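Local coordinates for uncharacterized protein (Jannaschia sp. CCS1, PDB 2PYQ) that is of unknown function but folds as a compact single chain of helices and loops, without strands, in the DUF2853 family, at residues Ile9-Ala13 with Leu29-Thr33; Val83-Tyr87 with Val99-Leu103. One frame throughout, in Å; residues are numbered along the deposited sequence.

Interaction 1 (Ile9-Ala13 with Leu29-Thr33); sequences IAQYA and LEKVT
Leu29 O is gripped twice by Thr33, the residue whose hydroxyl lies at the edge of the Tyr12 ring on the facing helix. Thr33 N supplies the ordinary helical bond, and Thr33 OG1 adds a second one of 2.8 Å to Leu29 O. The two donors arrive from opposite faces of the carbonyl, the hydroxyl rising 36° out of its plane rather than following a lone pair. Having donated its proton there, Thr33 OG1 stands near the ring plane of Tyr12, 3.6 Å from both CD2 and CE2. Thr33 CG2 lies beside the same ring and 4.0 Å from Ile9 CG1. Trimming Thr33 to an alanine is likely to open a gap beside the Tyr12 edge and Ile9 CG1 and to cost Leu29 O the bond from the hydroxyl.

One turn earlier, Leu29 extends with CG anti to the backbone N (chi1 -175°), which carries its CD2 methyl onto helix 4-18. CD2 sits 3.8 Å from Ala13 N and 4.0 Å from Ile9 O, thus lying against the backbone hydrogen bond that joins those two atoms, and it also meets Tyr12 CB at 3.9 Å. At the outer margin, Ile9 and Glu30 cross nearly at right angles; Ile9 CD1 is modelled unusually close to Glu30 OE1, so that detail is doubtful, while Glu30 OE2 forms a salt bridge with Lys34.

The segment axes lie 10.9 Å apart with 124° between their directions. Tyr12 reaches beyond this pair to Ala97 and Val98 of helix 96-106. The bond given by the Thr33 hydroxyl stays within its own helix, and the contacts between segments 9-13 and 29-33 are those of apolar and van der Waals packing.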
ATOM      1  N   ILE A   9       0.179  -7.961  -9.299  1.00 23.06           N
ATOM      2  CA  ILE A   9       1.526  -7.740  -8.788  1.00 22.46           C
ATOM      3  C   ILE A   9       2.384  -6.965  -9.825  1.00 22.51           C
ATOM      4  O   ILE A   9       3.109  -6.065  -9.447  1.00 21.88           O
ATOM      5  CB  ILE A   9       2.235  -9.037  -8.351  1.00 29.66           C
ATOM      6  CG1 ILE A   9       1.553  -9.594  -7.099  1.00 29.47           C
ATOM      7  CG2 ILE A   9       3.714  -8.770  -7.989  1.00 29.59           C
ATOM      8  CD1 ILE A   9       1.957 -10.964  -6.753  1.00 30.25           C
ATOM      9  N   ALA A  10       2.258  -7.316 -11.108  1.00 23.39           N
ATOM     10  CA  ALA A  10       2.947  -6.598 -12.207  1.00 23.71           C
ATOM     11  C   ALA A  10       2.535  -5.137 -12.240  1.00 23.26           C
ATOM     12  O   ALA A  10       3.384  -4.247 -12.401  1.00 23.03           O
ATOM     13  CB  ALA A  10       2.674  -7.264 -13.545  1.00 24.91           C
ATOM     14  N   GLN A  11       1.233  -4.872 -12.080  1.00 23.27           N
ATOM     15  CA  GLN A  11       0.728  -3.504 -12.024  1.00 22.99           C
ATOM     16  C   GLN A  11       1.269  -2.757 -10.797  1.00 21.95           C
ATOM     17  O   GLN A  11       1.682  -1.601 -10.904  1.00 21.75           O
ATOM     18  CB  GLN A  11      -0.802  -3.458 -12.015  1.00 23.37           C
ATOM     19  CG  GLN A  11      -1.370  -2.033 -12.142  1.00 30.92           C
ATOM     20  CD  GLN A  11      -0.916  -1.333 -13.408  1.00 36.63           C
ATOM     21  OE1 GLN A  11      -1.033  -1.894 -14.517  1.00 42.51           O
ATOM     22  NE2 GLN A  11      -0.366  -0.122 -13.277  1.00 35.55           N
ATOM     23  N   TYR A  12       1.259  -3.425  -9.637  1.00 21.43           N
ATOM     24  CA  TYR A  12       1.805  -2.796  -8.415  1.00 20.55           C
ATOM     25  C   TYR A  12       3.282  -2.404  -8.597  1.00 20.34           C
ATOM     26  O   TYR A  12       3.684  -1.329  -8.194  1.00 20.19           O
ATOM     27  CB  TYR A  12       1.715  -3.730  -7.203  1.00 20.24           C
ATOM     28  CG  TYR A  12       0.333  -4.225  -6.845  1.00 20.54           C
ATOM     29  CD1 TYR A  12      -0.832  -3.528  -7.212  1.00 20.84           C
ATOM     30  CD2 TYR A  12       0.187  -5.377  -6.055  1.00 20.66           C
ATOM     31  CE1 TYR A  12      -2.099  -4.000  -6.852  1.00 21.27           C
ATOM     32  CE2 TYR A  12      -1.052  -5.833  -5.690  1.00 21.94           C
ATOM     33  CZ  TYR A  12      -2.188  -5.144  -6.077  1.00 24.88           C
ATOM     34  OH  TYR A  12      -3.419  -5.587  -5.711  1.00 27.57           O
ATOM     35  N   ALA A  13       4.074  -3.324  -9.169  1.00 20.78           N
ATOM     36  CA  ALA A  13       5.490  -3.095  -9.438  1.00 20.84           C
ATOM     37  C   ALA A  13       5.688  -1.906 -10.402  1.00 21.99           C
ATOM     38  O   ALA A  13       6.554  -1.046 -10.182  1.00 22.48           O
ATOM     39  CB  ALA A  13       6.160  -4.329  -9.996  1.00 21.53           C
ATOM     40  N   LEU A  29       6.993  -6.975  -1.813  1.00 19.72           N
ATOM     41  CA  LEU A  29       5.724  -6.715  -2.491  1.00 20.30           C
ATOM     42  C   LEU A  29       4.833  -7.959  -2.523  1.00 20.28           C
ATOM     43  O   LEU A  29       3.638  -7.855  -2.279  1.00 21.11           O
ATOM     44  CB  LEU A  29       5.956  -6.179  -3.920  1.00 21.31           C
ATOM     45  CG  LEU A  29       4.702  -5.758  -4.698  1.00 20.57           C
ATOM     46  CD1 LEU A  29       3.831  -4.677  -3.955  1.00 19.13           C
ATOM     47  CD2 LEU A  29       5.153  -5.251  -6.081  1.00 21.16           C
ATOM     48  N   GLU A  30       5.416  -9.115  -2.785  1.00 21.01           N
ATOM     49  CA  GLU A  30       4.646 -10.382  -2.747  1.00 21.81           C
ATOM     50  C   GLU A  30       4.065 -10.684  -1.339  1.00 23.45           C
ATOM     51  O   GLU A  30       2.894 -11.075  -1.234  1.00 25.88           O
ATOM     52  CB  GLU A  30       5.492 -11.564  -3.266  1.00 24.06           C
ATOM     53  CG  GLU A  30       4.830 -12.934  -3.170  1.00 29.43           C
ATOM     54  CD  GLU A  30       3.506 -12.999  -3.909  1.00 40.55           C
ATOM     55  OE1 GLU A  30       3.569 -12.825  -5.126  1.00 48.07           O
ATOM     56  OE2 GLU A  30       2.422 -13.229  -3.294  1.00 42.99           O
ATOM     57  N   LYS A  31       4.859 -10.453  -0.293  1.00 21.60           N
ATOM     58  CA  LYS A  31       4.427 -10.667   1.104  1.00 21.75           C
ATOM     59  C   LYS A  31       3.281  -9.720   1.463  1.00 21.17           C
ATOM     60  O   LYS A  31       2.322 -10.123   2.127  1.00 22.25           O
ATOM     61  CB  LYS A  31       5.620 -10.486   2.051  1.00 21.66           C
ATOM     62  CG  LYS A  31       6.723 -11.498   1.813  1.00 22.49           C
ATOM     63  CD  LYS A  31       7.995 -11.199   2.559  1.00 22.47           C
ATOM     64  CE  LYS A  31       9.153 -12.047   2.035  1.00 29.07           C
ATOM     65  NZ  LYS A  31      10.444 -11.708   2.671  1.00 33.45           N
ATOM     66  N   VAL A  32       3.405  -8.450   1.055  1.00 20.35           N
ATOM     67  CA  VAL A  32       2.346  -7.442   1.286  1.00 20.92           C
ATOM     68  C   VAL A  32       1.051  -7.831   0.552  1.00 21.76           C
ATOM     69  O   VAL A  32      -0.044  -7.710   1.092  1.00 23.62           O
ATOM     70  CB  VAL A  32       2.808  -6.000   0.859  1.00 21.44           C
ATOM     71  CG1 VAL A  32       1.656  -5.013   0.964  1.00 20.73           C
ATOM     72  CG2 VAL A  32       3.954  -5.563   1.726  1.00 18.78           C
ATOM     73  N   THR A  33       1.204  -8.311  -0.676  1.00 21.40           N
ATOM     74  CA  THR A  33       0.074  -8.722  -1.498  1.00 23.18           C
ATOM     75  C   THR A  33      -0.658  -9.907  -0.877  1.00 25.03           C
ATOM     76  O   THR A  33      -1.892  -9.913  -0.838  1.00 28.93           O
ATOM     77  CB  THR A  33       0.526  -8.999  -2.937  1.00 23.43           C
ATOM     78  OG1 THR A  33       1.076  -7.780  -3.478  1.00 22.90           O
ATOM     79  CG2 THR A  33      -0.644  -9.465  -3.801  1.00 24.10           C
TER

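Interaction 2 (Val83-Tyr87 with Val99-Leu103); sequences VIETY and VYYML
Buried apolar helix-helix packing joins Val83, Ile84, Thr86 and Tyr87, at the C-terminal part of helix 74-87, to Val99, Met102 and Leu103 of helix 96-106. The short axes approach to 10.2 Å with 122° between their directions, and the two backbones come nearest at Val83 and Met102, whose CA atoms are 6.3 Å apart. Both residues have two modelled conformers; in the pair described here their side chains slide past each other in opposite directions, Val83 CG1 lying 3.8 Å from Met102 CB. The second methyl of Val83, CG2, occupies the crowded position between backbone N and carbonyl carbon and thereby meets Leu103 CD2 at 3.6 Å, the two side chains crossing nearly perpendicularly.

Farther along, Val99 CG2 sits at the edge of the Tyr87 ring, in its plane, 3.9 Å from CD2. Met102, a selenomethionine, runs its selenium atom to 4.1 Å from Thr86 CG2, the methyl of a residue whose OG1 bonds instead to Ser82 O. Ile84 CD1 adds a looser touch on Val99 CG2. Tyr87 OH is satisfied beyond the two segments, by Asp15 OD2 and Tyr95 N, which probably helps to hold the outer end of the ring. With the hydroxyls of Thr86 and Tyr87 engaged away from the partner helix, what holds these crossing helices together is close-fitting aliphatic and aromatic packing.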
ATOM      1  N   VAL A  83       2.809   9.141   1.778  1.00 17.90           N
ATOM      2  CA  VAL A  83       2.734   8.099   0.749  0.50 17.74           C
ATOM      3  C   VAL A  83       1.609   8.375  -0.231  1.00 18.96           C
ATOM      4  O   VAL A  83       1.799   8.124  -1.416  1.00 19.24           O
ATOM      5  CB  VAL A  83       2.720   6.664   1.306  0.50 17.35           C
ATOM      6  CG1 VAL A  83       3.953   6.440   2.164  0.50 16.97           C
ATOM      7  CG2 VAL A  83       1.459   6.375   2.073  0.50 17.61           C
ATOM      8  N   ILE A  84       0.474   8.942   0.232  1.00 19.79           N
ATOM      9  CA  ILE A  84      -0.627   9.284  -0.672  1.00 20.05           C
ATOM     10  C   ILE A  84      -0.161  10.399  -1.654  1.00 20.83           C
ATOM     11  O   ILE A  84      -0.447  10.334  -2.836  1.00 21.22           O
ATOM     12  CB  ILE A  84      -1.891   9.687   0.088  1.00 22.51           C
ATOM     13  CG1 ILE A  84      -2.483   8.491   0.819  1.00 21.94           C
ATOM     14  CG2 ILE A  84      -2.935  10.285  -0.865  1.00 24.39           C
ATOM     15  CD1 ILE A  84      -2.982   7.359  -0.038  1.00 25.03           C
ATOM     16  N   GLU A  85       0.578  11.373  -1.142  1.00 20.84           N
ATOM     17  CA  GLU A  85       1.131  12.451  -1.976  1.00 22.66           C
ATOM     18  C   GLU A  85       2.133  11.906  -3.005  1.00 22.36           C
ATOM     19  O   GLU A  85       2.117  12.323  -4.180  1.00 24.71           O
ATOM     20  CB  GLU A  85       1.766  13.565  -1.114  1.00 22.44           C
ATOM     21  CG  GLU A  85       2.393  14.717  -1.897  1.00 26.36           C
ATOM     22  N   THR A  86       2.983  10.975  -2.576  1.00 19.76           N
ATOM     23  CA  THR A  86       3.972  10.313  -3.440  1.00 20.28           C
ATOM     24  C   THR A  86       3.272   9.555  -4.578  1.00 21.95           C
ATOM     25  O   THR A  86       3.647   9.710  -5.749  1.00 22.52           O
ATOM     26  CB  THR A  86       4.880   9.398  -2.661  1.00 19.97           C
ATOM     27  OG1 THR A  86       5.640  10.211  -1.740  1.00 23.53           O
ATOM     28  CG2 THR A  86       5.850   8.641  -3.564  1.00 20.78           C
ATOM     29  N   TYR A  87       2.223   8.808  -4.248  1.00 19.94           N
ATOM     30  CA  TYR A  87       1.449   8.036  -5.238  1.00 19.76           C
ATOM     31  C   TYR A  87       0.841   9.023  -6.249  1.00 23.20           C
ATOM     32  O   TYR A  87       0.822   8.749  -7.461  1.00 24.11           O
ATOM     33  CB  TYR A  87       0.346   7.215  -4.566  1.00 19.80           C
ATOM     34  CG  TYR A  87       0.017   5.872  -5.221  1.00 20.81           C
ATOM     35  CD1 TYR A  87       0.126   5.641  -6.608  1.00 20.90           C
ATOM     36  CD2 TYR A  87      -0.506   4.837  -4.433  1.00 20.58           C
ATOM     37  CE1 TYR A  87      -0.214   4.409  -7.165  1.00 22.11           C
ATOM     38  CE2 TYR A  87      -0.844   3.636  -4.976  1.00 21.51           C
ATOM     39  CZ  TYR A  87      -0.691   3.409  -6.323  1.00 22.64           C
ATOM     40  OH  TYR A  87      -1.054   2.203  -6.868  1.00 23.67           O
ATOM     41  N   VAL A  99       0.032   1.085  -1.402  1.00 19.46           N
ATOM     42  CA  VAL A  99       0.026   1.979  -0.217  1.00 18.50           C
ATOM     43  C   VAL A  99       0.635   1.283   0.998  1.00 17.83           C
ATOM     44  O   VAL A  99       1.476   1.854   1.696  1.00 17.42           O
ATOM     45  CB  VAL A  99      -1.395   2.493   0.089  1.00 18.48           C
ATOM     46  CG1 VAL A  99      -1.439   3.288   1.426  1.00 18.42           C
ATOM     47  CG2 VAL A  99      -1.888   3.340  -1.082  1.00 18.90           C
ATOM     48  N   TYR A 100       0.226   0.045   1.238  1.00 18.74           N
ATOM     49  CA  TYR A 100       0.757  -0.760   2.367  1.00 17.88           C
ATOM     50  C   TYR A 100       2.253  -1.004   2.209  1.00 18.39           C
ATOM     51  O   TYR A 100       2.988  -0.894   3.177  1.00 18.90           O
ATOM     52  CB  TYR A 100      -0.045  -2.057   2.552  1.00 18.43           C
ATOM     53  CG  TYR A 100      -1.424  -1.858   3.197  1.00 25.41           C
ATOM     54  CD1 TYR A 100      -2.061  -0.601   3.257  1.00 27.14           C
ATOM     55  CD2 TYR A 100      -2.135  -2.971   3.683  1.00 28.02           C
ATOM     56  CE1 TYR A 100      -3.312  -0.426   3.828  1.00 30.80           C
ATOM     57  CE2 TYR A 100      -3.440  -2.813   4.247  1.00 29.89           C
ATOM     58  CZ  TYR A 100      -3.997  -1.528   4.326  1.00 32.87           C
ATOM     59  OH  TYR A 100      -5.267  -1.336   4.882  1.00 36.94           O
ATOM     60  N   TYR A 101       2.703  -1.314   1.005  1.00 17.52           N
ATOM     61  CA  TYR A 101       4.116  -1.510   0.717  1.00 17.37           C
ATOM     62  C   TYR A 101       4.884  -0.233   1.064  1.00 19.32           C
ATOM     63  O   TYR A 101       5.892  -0.276   1.750  1.00 17.97           O
ATOM     64  CB  TYR A 101       4.319  -1.859  -0.764  1.00 17.58           C
ATOM     65  CG  TYR A 101       5.767  -1.914  -1.207  1.00 17.59           C
ATOM     66  CD1 TYR A 101       6.458  -0.739  -1.583  1.00 17.62           C
ATOM     67  CD2 TYR A 101       6.458  -3.111  -1.251  1.00 17.95           C
ATOM     68  CE1 TYR A 101       7.784  -0.765  -1.981  1.00 18.10           C
ATOM     69  CE2 TYR A 101       7.791  -3.162  -1.663  1.00 19.04           C
ATOM     70  CZ  TYR A 101       8.453  -1.984  -2.017  1.00 21.10           C
ATOM     71  OH  TYR A 101       9.774  -2.053  -2.398  1.00 24.45           O
HETATM   72  N   MSE A 102       4.384   0.902   0.569  1.00 18.18           N
HETATM   73  CA  MSE A 102       5.066   2.202   0.809  0.50 16.99           C
HETATM   74  C   MSE A 102       5.110   2.546   2.298  1.00 16.59           C
HETATM   75  O   MSE A 102       6.135   3.027   2.761  1.00 16.48           O
HETATM   76  CB  MSE A 102       4.450   3.335  -0.023  0.50 16.85           C
HETATM   77  CG  MSE A 102       4.885   3.306  -1.474  0.50 17.28           C
HETATM   78 SE   MSE A 102       4.389   4.984  -2.361  0.38 23.71          SE
HETATM   79  CE  MSE A 102       2.971   4.381  -2.532  0.50 18.22           C
ATOM     80  N   LEU A 103       4.035   2.311   3.024  1.00 16.74           N
ATOM     81  CA  LEU A 103       4.026   2.574   4.466  1.00 17.16           C
ATOM     82  C   LEU A 103       5.023   1.663   5.206  1.00 19.02           C
ATOM     83  O   LEU A 103       5.733   2.114   6.109  1.00 19.52           O
ATOM     84  CB  LEU A 103       2.635   2.408   5.060  1.00 17.76           C
ATOM     85  CG  LEU A 103       1.616   3.481   4.626  1.00 18.93           C
ATOM     86  CD1 LEU A 103       0.229   3.055   4.995  1.00 17.87           C
ATOM     87  CD2 LEU A 103       1.972   4.834   5.250  1.00 17.36           C
TER

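Overall arrangement
Interaction 2 is the more central, with a centre about 6 Å from that of the chain against about 9 Å for interaction 1, and it buries more surface, 337 against 270 Å². The two share no helix, yet they abut: Val32 CG1 lies 3.8 Å from Tyr100 CB, and Leu29 CA 3.9 Å from Tyr101 CD2, so helix 26-36 packs directly on helix 96-106. Helix 4-18 is tied in as well, its Leu16 touching Tyr101 and Met102. The chemistry differs with depth in this pair: residues 83-87 and 99-103 meet almost wholly through hydrocarbon, whereas the partly buried interaction 1 sets a hydroxyl, Thr33 OG1, beside a ring and has Glu30 at its periphery.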